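Local coordinates for 2L protein (Yaba-like disease virus, PDB 3IT8) that probably binds and neutralises host tumour necrosis factor, with a fold that joins an MHC class I-like amino-terminal domain to an Ig-like domain, at residues Y5-V9 against Y64-Y70; Q28-I33 against V44-W50; T88-I94 against G108-N114. All coordinates share one frame; numbering follows the deposited sequence.

Contact 1. Residues Y5-V9 against Y64-Y70. With NAG (2-acetamido-2-deoxy-beta-D-glucopyranose), chain M.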
loop_
_atom_site.group_PDB
_atom_site.type_symbol
_atom_site.label_atom_id
_atom_site.label_comp_id
_atom_site.label_asym_id
_atom_site.label_seq_id
_atom_site.Cartn_x
_atom_site.Cartn_y
_atom_site.Cartn_z
ATOM N N TYR D 5 21.168 -29.623 14.150
ATOM C CA TYR D 5 20.657 -30.444 15.251
ATOM C C TYR D 5 20.745 -31.915 14.823
ATOM O O TYR D 5 20.287 -32.284 13.737
ATOM C CB TYR D 5 19.207 -30.086 15.553
ATOM C CG TYR D 5 19.023 -28.794 16.317
ATOM C CD1 TYR D 5 20.102 -27.948 16.576
ATOM C CD2 TYR D 5 17.764 -28.402 16.772
ATOM C CE1 TYR D 5 19.932 -26.738 17.268
ATOM C CE2 TYR D 5 17.581 -27.193 17.458
ATOM C CZ TYR D 5 18.668 -26.370 17.699
ATOM O OH TYR D 5 18.487 -25.177 18.354
ATOM N N ASN D 6 21.332 -32.755 15.663
ATOM C CA ASN D 6 21.503 -34.172 15.341
ATOM C C ASN D 6 20.994 -35.025 16.494
ATOM O O ASN D 6 21.535 -34.971 17.591
ATOM C CB ASN D 6 23.003 -34.454 15.080
ATOM C CG ASN D 6 23.303 -35.907 14.706
ATOM O OD1 ASN D 6 22.420 -36.770 14.694
ATOM N ND2 ASN D 6 24.582 -36.155 14.410
ATOM N N TYR D 7 19.935 -35.783 16.254
ATOM C CA TYR D 7 19.401 -36.679 17.268
ATOM C C TYR D 7 19.731 -38.092 16.800
ATOM O O TYR D 7 19.438 -38.445 15.656
ATOM C CB TYR D 7 17.882 -36.569 17.387
ATOM C CG TYR D 7 17.354 -35.239 17.842
ATOM C CD1 TYR D 7 17.174 -34.197 16.939
ATOM C CD2 TYR D 7 16.960 -35.042 19.162
ATOM C CE1 TYR D 7 16.601 -32.992 17.335
ATOM C CE2 TYR D 7 16.392 -33.844 19.570
ATOM C CZ TYR D 7 16.208 -32.820 18.644
ATOM O OH TYR D 7 15.604 -31.632 19.008
ATOM N N THR D 8 20.315 -38.910 17.671
ATOM C CA THR D 8 20.643 -40.265 17.266
ATOM C C THR D 8 20.412 -41.356 18.305
ATOM O O THR D 8 20.915 -41.261 19.425
ATOM C CB THR D 8 22.109 -40.346 16.826
ATOM O OG1 THR D 8 22.376 -39.323 15.857
ATOM C CG2 THR D 8 22.403 -41.707 16.213
ATOM N N VAL D 9 19.640 -42.382 17.949
ATOM C CA VAL D 9 19.463 -43.513 18.853
ATOM C C VAL D 9 20.192 -44.702 18.186
ATOM O O VAL D 9 20.119 -44.895 16.964
ATOM C CB VAL D 9 17.981 -43.854 19.108
ATOM C CG1 VAL D 9 17.241 -42.608 19.498
ATOM C CG2 VAL D 9 17.373 -44.486 17.898
ATOM N N TYR D 64 15.547 -29.387 24.047
ATOM C CA TYR D 64 15.335 -29.707 22.638
ATOM C C TYR D 64 14.350 -30.844 22.395
ATOM O O TYR D 64 14.515 -31.609 21.439
ATOM C CB TYR D 64 16.671 -30.063 21.971
ATOM C CG TYR D 64 17.757 -29.027 22.169
ATOM C CD1 TYR D 64 18.321 -28.808 23.424
ATOM C CD2 TYR D 64 18.210 -28.249 21.098
ATOM C CE1 TYR D 64 19.299 -27.850 23.618
ATOM C CE2 TYR D 64 19.189 -27.286 21.274
ATOM C CZ TYR D 64 19.732 -27.090 22.539
ATOM O OH TYR D 64 20.717 -26.139 22.718
ATOM N N ASN D 65 13.324 -30.940 23.241
ATOM C CA ASN D 65 12.331 -32.001 23.119
ATOM C C ASN D 65 13.037 -33.349 23.021
ATOM O O ASN D 65 12.578 -34.233 22.295
ATOM C CB ASN D 65 11.486 -31.793 21.867
ATOM C CG ASN D 65 10.711 -30.499 21.897
ATOM O OD1 ASN D 65 10.787 -29.708 20.968
ATOM N ND2 ASN D 65 9.949 -30.279 22.958
ATOM N N PHE D 66 14.151 -33.507 23.744
ATOM C CA PHE D 66 14.917 -34.752 23.698
ATOM C C PHE D 66 14.149 -36.012 24.089
ATOM O O PHE D 66 14.160 -36.999 23.354
ATOM C CB PHE D 66 16.162 -34.668 24.571
ATOM C CG PHE D 66 17.030 -35.870 24.463
ATOM C CD1 PHE D 66 17.928 -36.001 23.421
ATOM C CD2 PHE D 66 16.910 -36.907 25.368
ATOM C CE1 PHE D 66 18.700 -37.155 23.278
ATOM C CE2 PHE D 66 17.677 -38.069 25.234
ATOM C CZ PHE D 66 18.572 -38.191 24.188
ATOM N N ASN D 67 13.498 -35.993 25.245
ATOM C CA ASN D 67 12.756 -37.164 25.678
ATOM C C ASN D 67 11.756 -37.545 24.606
ATOM O O ASN D 67 11.617 -38.723 24.289
ATOM C CB ASN D 67 12.037 -36.897 27.000
ATOM C CG ASN D 67 12.984 -36.468 28.098
ATOM O OD1 ASN D 67 14.124 -36.907 28.147
ATOM N ND2 ASN D 67 12.514 -35.614 28.993
ATOM N N PHE D 68 11.070 -36.554 24.033
ATOM C CA PHE D 68 10.086 -36.834 22.989
ATOM C C PHE D 68 10.719 -37.571 21.817
ATOM O O PHE D 68 10.264 -38.646 21.427
ATOM C CB PHE D 68 9.453 -35.551 22.476
ATOM C CG PHE D 68 8.681 -35.735 21.203
ATOM C CD1 PHE D 68 7.361 -36.161 21.233
ATOM C CD2 PHE D 68 9.292 -35.509 19.960
ATOM C CE1 PHE D 68 6.647 -36.366 20.058
ATOM C CE2 PHE D 68 8.587 -35.712 18.772
ATOM C CZ PHE D 68 7.255 -36.144 18.824
ATOM N N TRP D 69 11.774 -36.991 21.258
ATOM C CA TRP D 69 12.446 -37.595 20.121
ATOM C C TRP D 69 13.103 -38.935 20.434
ATOM O O TRP D 69 12.958 -39.906 19.686
ATOM C CB TRP D 69 13.479 -36.623 19.548
ATOM C CG TRP D 69 12.852 -35.473 18.818
ATOM C CD1 TRP D 69 12.919 -34.145 19.148
ATOM C CD2 TRP D 69 12.019 -35.553 17.650
ATOM N NE1 TRP D 69 12.178 -33.397 18.265
ATOM C CE2 TRP D 69 11.615 -34.233 17.333
ATOM C CE3 TRP D 69 11.572 -36.616 16.840
ATOM C CZ2 TRP D 69 10.781 -33.944 16.233
ATOM C CZ3 TRP D 69 10.745 -36.327 15.749
ATOM C CH2 TRP D 69 10.361 -35.000 15.459
ATOM N N TYR D 70 13.833 -39.005 21.534
ATOM C CA TYR D 70 14.478 -40.258 21.886
ATOM C C TYR D 70 13.461 -41.391 21.854
ATOM O O TYR D 70 13.650 -42.413 21.198
ATOM C CB TYR D 70 15.082 -40.184 23.283
ATOM C CG TYR D 70 15.551 -41.531 23.750
ATOM C CD1 TYR D 70 16.751 -42.067 23.287
ATOM C CD2 TYR D 70 14.755 -42.310 24.588
ATOM C CE1 TYR D 70 17.150 -43.347 23.641
ATOM C CE2 TYR D 70 15.131 -43.589 24.949
ATOM C CZ TYR D 70 16.336 -44.106 24.468
ATOM O OH TYR D 70 16.734 -45.385 24.789
HETATM C C1 NAG M . 25.092 -37.509 14.259
HETATM C C2 NAG M . 26.101 -37.548 13.109
HETATM C C3 NAG M . 26.654 -38.981 12.952
HETATM C C4 NAG M . 27.284 -39.442 14.275
HETATM C C5 NAG M . 26.198 -39.337 15.360
HETATM C C6 NAG M . 26.676 -39.762 16.737
HETATM C C7 NAG M . 25.654 -35.876 11.427
HETATM C C8 NAG M . 25.293 -35.610 9.980
HETATM N N2 NAG M . 25.453 -37.109 11.888
HETATM O O3 NAG M . 27.620 -39.031 11.913
HETATM O O4 NAG M . 27.791 -40.783 14.167
HETATM O O5 NAG M . 25.723 -37.965 15.461
HETATM O O6 NAG M . 27.451 -38.746 17.356
HETATM O O7 NAG M . 26.107 -34.967 12.116
HETATM O O HOH W 1 12.878 -30.743 18.728
#
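The ring of Tyr7 takes the indole of Trp69 on one face and the carbonyl oxygen of Tyr64 at its edge, while the neighbouring Tyr5 ring offers a face to the edge of Tyr64. This is the MHC class I-like platform in miniature: a helix, 61-82, lying across an antiparallel sheet, and aromatic side chains filling the space between them. The axes of strand 5-9 and helix segment 64-70 come within 9.4 Å at an angle of 34°. Tyr5 and Tyr64 form a T-shaped pair, with planes at 75° and centroids 5.4 Å apart. The Trp69 edge also meets the face of Tyr7, but at a shallower tilt of 50° between planes; CG of Trp69 stands over the rim of the phenol. Further along, CG1 of Val9 touches CD1 of Tyr70 at 3.9 Å.

The buried hydroxyl of Tyr7 is gripped twice. It donates to Tyr64 O, the two oxygens lying 2.7 Å apart. It also accepts from a water 2.9 Å from Tyr7 OH, which in turn donates to Asn65 OD1 and receives the indole N-H of Trp69. The other hydroxyls have partners beyond the two segments: Tyr5 OH with Tyr170, Tyr64 OH with Asp23, and Tyr70 OH with Tyr17 O. Strand alternation sends Asn6 to the sheet's far side, where its amide, anti to the backbone N, carries the glycan through a 1.5 Å bond from Asn6 ND2 to C1 of the sugar.

Contact 2. Residues Q28-I33 against V44-W50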
loop_
_atom_site.group_PDB
_atom_site.type_symbol
_atom_site.label_atom_id
_atom_site.label_comp_id
_atom_site.label_asym_id
_atom_site.label_seq_id
_atom_site.Cartn_x
_atom_site.Cartn_y
_atom_site.Cartn_z
ATOM N N GLN D 28 31.130 -25.318 15.997
ATOM C CA GLN D 28 31.175 -25.192 17.456
ATOM C C GLN D 28 30.092 -25.970 18.216
ATOM O O GLN D 28 28.898 -25.704 18.069
ATOM C CB GLN D 28 31.047 -23.726 17.864
ATOM C CG GLN D 28 32.027 -22.808 17.219
ATOM C CD GLN D 28 33.450 -23.172 17.543
ATOM O OE1 GLN D 28 34.150 -23.773 16.719
ATOM N NE2 GLN D 28 33.893 -22.814 18.750
ATOM N N LEU D 29 30.502 -26.912 19.058
ATOM C CA LEU D 29 29.524 -27.661 19.818
ATOM C C LEU D 29 28.845 -26.700 20.801
ATOM O O LEU D 29 29.504 -25.952 21.509
ATOM C CB LEU D 29 30.201 -28.805 20.568
ATOM C CG LEU D 29 29.263 -29.563 21.504
ATOM C CD1 LEU D 29 28.123 -30.185 20.687
ATOM C CD2 LEU D 29 30.051 -30.618 22.286
ATOM N N VAL D 30 27.523 -26.711 20.835
ATOM C CA VAL D 30 26.798 -25.838 21.738
ATOM C C VAL D 30 26.131 -26.625 22.864
ATOM O O VAL D 30 26.107 -26.180 24.012
ATOM C CB VAL D 30 25.714 -25.065 20.993
ATOM C CG1 VAL D 30 24.938 -24.191 21.960
ATOM C CG2 VAL D 30 26.336 -24.232 19.912
ATOM N N THR D 31 25.586 -27.793 22.530
ATOM C CA THR D 31 24.913 -28.627 23.511
ATOM C C THR D 31 25.014 -30.096 23.191
ATOM O O THR D 31 24.913 -30.487 22.031
ATOM C CB THR D 31 23.429 -28.303 23.569
ATOM O OG1 THR D 31 23.254 -26.995 24.099
ATOM C CG2 THR D 31 22.697 -29.278 24.440
ATOM N N LYS D 32 25.224 -30.905 24.225
ATOM C CA LYS D 32 25.250 -32.345 24.056
ATOM C C LYS D 32 24.301 -32.902 25.086
ATOM O O LYS D 32 24.318 -32.484 26.248
ATOM C CB LYS D 32 26.625 -32.948 24.294
ATOM C CG LYS D 32 26.593 -34.461 24.172
ATOM C CD LYS D 32 27.929 -35.103 24.473
ATOM C CE LYS D 32 27.827 -36.608 24.388
ATOM N NZ LYS D 32 29.099 -37.265 24.790
ATOM N N ILE D 33 23.457 -33.828 24.652
ATOM C CA ILE D 33 22.501 -34.464 25.538
ATOM C C ILE D 33 22.514 -35.959 25.270
ATOM O O ILE D 33 22.614 -36.391 24.120
ATOM C CB ILE D 33 21.082 -33.914 25.309
ATOM C CG1 ILE D 33 21.010 -32.459 25.786
ATOM C CG2 ILE D 33 20.049 -34.799 26.039
ATOM C CD1 ILE D 33 19.700 -31.769 25.419
ATOM N N VAL D 44 21.882 -33.004 30.129
ATOM C CA VAL D 44 22.769 -32.153 29.347
ATOM C C VAL D 44 24.164 -32.462 29.820
ATOM O O VAL D 44 24.464 -32.289 31.001
ATOM C CB VAL D 44 22.494 -30.670 29.581
ATOM C CG1 VAL D 44 23.510 -29.844 28.827
ATOM C CG2 VAL D 44 21.093 -30.332 29.125
ATOM N N ASN D 45 25.014 -32.932 28.914
ATOM C CA ASN D 45 26.385 -33.270 29.278
ATOM C C ASN D 45 27.307 -32.099 29.008
ATOM O O ASN D 45 28.303 -31.900 29.692
ATOM C CB ASN D 45 26.885 -34.469 28.476
ATOM C CG ASN D 45 25.909 -35.612 28.472
ATOM O OD1 ASN D 45 25.409 -36.020 29.518
ATOM N ND2 ASN D 45 25.636 -36.149 27.286
ATOM N N PHE D 46 26.969 -31.313 28.003
ATOM C CA PHE D 46 27.797 -30.186 27.641
ATOM C C PHE D 46 26.972 -28.988 27.232
ATOM O O PHE D 46 25.905 -29.109 26.619
ATOM C CB PHE D 46 28.706 -30.577 26.481
ATOM C CG PHE D 46 29.630 -29.488 26.050
ATOM C CD1 PHE D 46 30.901 -29.388 26.593
ATOM C CD2 PHE D 46 29.220 -28.531 25.120
ATOM C CE1 PHE D 46 31.754 -28.352 26.218
ATOM C CE2 PHE D 46 30.063 -27.488 24.740
ATOM C CZ PHE D 46 31.333 -27.401 25.291
ATOM N N ARG D 47 27.482 -27.820 27.576
ATOM C CA ARG D 47 26.847 -26.566 27.202
ATOM C C ARG D 47 27.926 -25.514 26.999
ATOM O O ARG D 47 28.646 -25.188 27.935
ATOM C CB ARG D 47 25.895 -26.083 28.277
ATOM C CG ARG D 47 25.267 -24.765 27.889
ATOM C CD ARG D 47 24.177 -24.966 26.852
ATOM N NE ARG D 47 22.873 -25.088 27.502
ATOM C CZ ARG D 47 21.870 -25.844 27.062
ATOM N NH1 ARG D 47 22.014 -26.565 25.958
ATOM N NH2 ARG D 47 20.718 -25.879 27.727
ATOM N N ALA D 48 28.052 -24.994 25.783
ATOM C CA ALA D 48 29.055 -23.969 25.513
ATOM C C ALA D 48 28.869 -22.789 26.469
ATOM O O ALA D 48 27.745 -22.346 26.717
ATOM C CB ALA D 48 28.954 -23.499 24.083
ATOM N N ASP D 49 29.983 -22.299 27.009
ATOM C CA ASP D 49 29.981 -21.184 27.952
ATOM C C ASP D 49 29.384 -19.892 27.380
ATOM O O ASP D 49 28.807 -19.099 28.113
ATOM C CB ASP D 49 31.411 -20.921 28.431
ATOM C CG ASP D 49 32.396 -20.794 27.280
ATOM O OD1 ASP D 49 32.625 -21.804 26.574
ATOM O OD2 ASP D 49 32.936 -19.685 27.073
ATOM N N TRP D 50 29.516 -19.686 26.071
ATOM C CA TRP D 50 29.008 -18.470 25.448
ATOM C C TRP D 50 27.531 -18.461 25.091
ATOM O O TRP D 50 26.981 -17.416 24.734
ATOM C CB TRP D 50 29.802 -18.141 24.188
ATOM C CG TRP D 50 29.891 -19.242 23.178
ATOM C CD1 TRP D 50 30.888 -20.177 23.062
ATOM C CD2 TRP D 50 28.974 -19.506 22.109
ATOM N NE1 TRP D 50 30.653 -21.000 21.981
ATOM C CE2 TRP D 50 29.483 -20.614 21.383
ATOM C CE3 TRP D 50 27.775 -18.916 21.692
ATOM C CZ2 TRP D 50 28.828 -21.138 20.267
ATOM C CZ3 TRP D 50 27.127 -19.437 20.581
ATOM C CH2 TRP D 50 27.655 -20.537 19.883
#
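An antiparallel beta hairpin with a classic bulge brings strand 28-36 against strand 41-47, an edge strand of the MHC-like sheet, with Lys32 facing both Asn45 and Phe46. The carbonyl oxygen of Lys32 receives Asn45 N at 2.8 Å and, more weakly, Phe46 N at 3.4 Å. In return Lys32 N donates to Phe46 O at 3.1 Å, and beyond the Thr31-Arg47 pair Ala48 N reaches Val30 O at 2.9 Å. The bulge shifts the register by one residue, so that Ile33 pairs with Val44, and CG1 of Ile33 meets CG2 of Val44 on the face turned to helix 61-82. Thr31 and Arg47 share that face, their side chains running side by side in the same direction; the hydroxyl of Thr31 is probably hydrogen-bonded to Tyr64.

On the reverse face Leu29 reaches over the ring of Phe46 in a CH-pi contact, its CD2 4.0 Å from the ring centroid and 28° off the normal. With Phe46 CG anti to its own backbone N (chi1 -179°), the ring swings under the leucine. Nearby, the extended aliphatic chain of Lys32 runs past the amide of Asn45, whose ND2 is hydrogen-bonded to Ser34.

In the loop after the strand, Trp50 packs beside helix 148-174, with Met173 and Ala174 against the indole. The methyl of Ala48 lies over one indole face, near the rim, and the side chains of Val30 and Trp50 cross at about a right angle, Trp50 CH2 lying 3.9 Å from Val30 CG2.

Contact 3. Residues T88-I94 against G108-N114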
loop_
_atom_site.group_PDB
_atom_site.type_symbol
_atom_site.label_atom_id
_atom_site.label_comp_id
_atom_site.label_asym_id
_atom_site.label_seq_id
_atom_site.Cartn_x
_atom_site.Cartn_y
_atom_site.Cartn_z
ATOM N N THR D 88 18.764 -51.971 11.048
ATOM C CA THR D 88 19.849 -51.004 11.119
ATOM C C THR D 88 20.376 -50.841 12.527
ATOM O O THR D 88 19.668 -51.105 13.502
ATOM C CB THR D 88 19.390 -49.619 10.637
ATOM O OG1 THR D 88 18.841 -49.724 9.320
ATOM C CG2 THR D 88 20.556 -48.655 10.613
ATOM N N THR D 89 21.619 -50.384 12.614
ATOM C CA THR D 89 22.295 -50.153 13.884
ATOM C C THR D 89 21.737 -48.938 14.604
ATOM O O THR D 89 21.528 -48.963 15.825
ATOM C CB THR D 89 23.768 -49.873 13.671
ATOM O OG1 THR D 89 24.313 -50.864 12.804
ATOM C CG2 THR D 89 24.504 -49.884 14.994
ATOM N N SER D 90 21.507 -47.868 13.841
ATOM C CA SER D 90 21.000 -46.626 14.409
ATOM C C SER D 90 20.113 -45.810 13.477
ATOM O O SER D 90 19.998 -46.099 12.287
ATOM C CB SER D 90 22.170 -45.755 14.846
ATOM O OG SER D 90 22.948 -45.401 13.717
ATOM N N LEU D 91 19.513 -44.769 14.052
ATOM C CA LEU D 91 18.614 -43.860 13.354
ATOM C C LEU D 91 18.972 -42.437 13.763
ATOM O O LEU D 91 19.272 -42.171 14.925
ATOM C CB LEU D 91 17.172 -44.165 13.749
ATOM C CG LEU D 91 16.094 -43.517 12.892
ATOM C CD1 LEU D 91 16.278 -43.947 11.447
ATOM C CD2 LEU D 91 14.721 -43.947 13.389
ATOM N N SER D 92 18.955 -41.524 12.804
ATOM C CA SER D 92 19.289 -40.128 13.079
ATOM C C SER D 92 18.301 -39.120 12.497
ATOM O O SER D 92 17.802 -39.281 11.373
ATOM C CB SER D 92 20.676 -39.782 12.535
ATOM O OG SER D 92 21.698 -40.464 13.224
ATOM N N LEU D 93 18.020 -38.075 13.271
ATOM C CA LEU D 93 17.130 -37.012 12.826
ATOM C C LEU D 93 18.009 -35.783 12.620
ATOM O O LEU D 93 18.455 -35.162 13.575
ATOM C CB LEU D 93 16.069 -36.717 13.871
ATOM C CG LEU D 93 15.191 -35.522 13.484
ATOM C CD1 LEU D 93 14.516 -35.814 12.162
ATOM C CD2 LEU D 93 14.151 -35.231 14.575
ATOM N N ILE D 94 18.277 -35.444 11.367
ATOM C CA ILE D 94 19.129 -34.305 11.044
ATOM C C ILE D 94 18.272 -33.125 10.626
ATOM O O ILE D 94 17.535 -33.191 9.649
ATOM C CB ILE D 94 20.091 -34.647 9.883
ATOM C CG1 ILE D 94 20.894 -35.901 10.218
ATOM C CG2 ILE D 94 21.039 -33.491 9.628
ATOM C CD1 ILE D 94 21.632 -35.814 11.509
ATOM N N GLY D 108 15.410 -31.044 7.174
ATOM C CA GLY D 108 14.972 -31.930 8.229
ATOM C C GLY D 108 14.768 -33.267 7.572
ATOM O O GLY D 108 13.812 -33.444 6.819
ATOM N N TYR D 109 15.673 -34.202 7.819
ATOM C CA TYR D 109 15.553 -35.523 7.237
ATOM C C TYR D 109 15.982 -36.604 8.214
ATOM O O TYR D 109 16.603 -36.322 9.241
ATOM C CB TYR D 109 16.374 -35.600 5.964
ATOM C CG TYR D 109 17.849 -35.361 6.164
ATOM C CD1 TYR D 109 18.717 -36.413 6.480
ATOM C CD2 TYR D 109 18.399 -34.093 5.956
ATOM C CE1 TYR D 109 20.090 -36.209 6.567
ATOM C CE2 TYR D 109 19.775 -33.875 6.044
ATOM C CZ TYR D 109 20.612 -34.935 6.344
ATOM O OH TYR D 109 21.969 -34.725 6.391
ATOM N N VAL D 110 15.634 -37.843 7.889
ATOM C CA VAL D 110 15.958 -38.975 8.727
ATOM C C VAL D 110 16.890 -39.880 7.960
ATOM O O VAL D 110 16.575 -40.268 6.846
ATOM C CB VAL D 110 14.671 -39.761 9.089
ATOM C CG1 VAL D 110 15.021 -41.098 9.734
ATOM C CG2 VAL D 110 13.815 -38.938 10.032
ATOM N N GLU D 111 18.049 -40.191 8.534
ATOM C CA GLU D 111 18.972 -41.110 7.884
ATOM C C GLU D 111 19.215 -42.326 8.778
ATOM O O GLU D 111 18.980 -42.296 9.986
ATOM C CB GLU D 111 20.292 -40.438 7.523
ATOM C CG GLU D 111 20.983 -39.773 8.659
ATOM C CD GLU D 111 22.294 -39.151 8.234
ATOM O OE1 GLU D 111 22.346 -38.574 7.117
ATOM O OE2 GLU D 111 23.270 -39.226 9.024
ATOM N N THR D 112 19.677 -43.398 8.149
ATOM C CA THR D 112 19.938 -44.670 8.799
ATOM C C THR D 112 21.419 -44.969 8.684
ATOM O O THR D 112 22.125 -44.302 7.939
ATOM C CB THR D 112 19.090 -45.760 8.101
ATOM O OG1 THR D 112 17.922 -46.019 8.882
ATOM C CG2 THR D 112 19.864 -47.025 7.881
ATOM N N ALA D 113 21.906 -45.946 9.435
ATOM C CA ALA D 113 23.321 -46.294 9.347
ATOM C C ALA D 113 23.617 -46.745 7.908
ATOM O O ALA D 113 24.763 -46.704 7.456
ATOM C CB ALA D 113 23.650 -47.412 10.335
ATOM N N ASN D 114 22.567 -47.157 7.193
ATOM C CA ASN D 114 22.677 -47.622 5.815
ATOM C C ASN D 114 22.601 -46.484 4.808
ATOM O O ASN D 114 22.862 -46.687 3.621
ATOM C CB ASN D 114 21.579 -48.633 5.503
ATOM C CG ASN D 114 21.548 -49.766 6.491
ATOM O OD1 ASN D 114 22.577 -50.392 6.772
ATOM N ND2 ASN D 114 20.365 -50.046 7.031
#
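Val110 sits between two leucines of the opposite strand: its CG1 meets CD1 of Leu91 at 3.6 Å and its CG2 meets CD1 of Leu93 at 3.8 Å. With CG1 anti to the backbone N (chi1 169°) and CG2 beside it, one methyl is directed at each leucine. This is the helix-facing side of the sheet, where Leu91 and Leu93 both touch Met73 of helix 61-82.

The other side has its own apolar patch. Ile94 lies alongside Tyr109 and presents CB over the phenol face, 3.8 Å from the ring centroid and 19° off its normal. The tyrosine reaches this place with CG between its backbone N and carbonyl carbon. Next to it, the aliphatic part of Glu111 touches CB of Ser92 and CG1 of Ile94.

Between the two faces the backbones are joined by reciprocal pairs. Ser92 N to Glu111 O is 2.9 Å, Ile94 N to Tyr109 O 2.8 Å, and both pairs are answered by the return bond. Toward Ala113 the bonding slackens to a weak bond from Ala113 N to Ser90 O at 3.4 Å. Side-chain polar ends turn to other elements: Ser92 OG to Thr8, and Glu111 OE1 to Tyr243 within the Ig-like range. Two inner strands thus form an antiparallel hairpin of the MHC-like platform, with leucines toward the helix and mixed groups beneath.

In the fold
All three contacts belong to the amino-terminal MHC-like domain and share its eight-stranded antiparallel sheet. Along the chain, contact 2 falls between the two segments of contact 1, and contact 3 follows both. Contact 1 holds helix 61-82 on strand 2-10, the strand next to 90-100 of contact 3. The centres of contacts 1 and 3 are about 12 Å apart, and Tyr7 O and Leu93 N join them. Contact 2 lies at one margin of the sheet, its centre about 15 Å from that of contact 1, reached through Tyr64 and Phe66. Contacts 2 and 3 do not touch, their centres lying about 22 Å apart. One helix thus touches both hairpins, at the edge and inside the sheet.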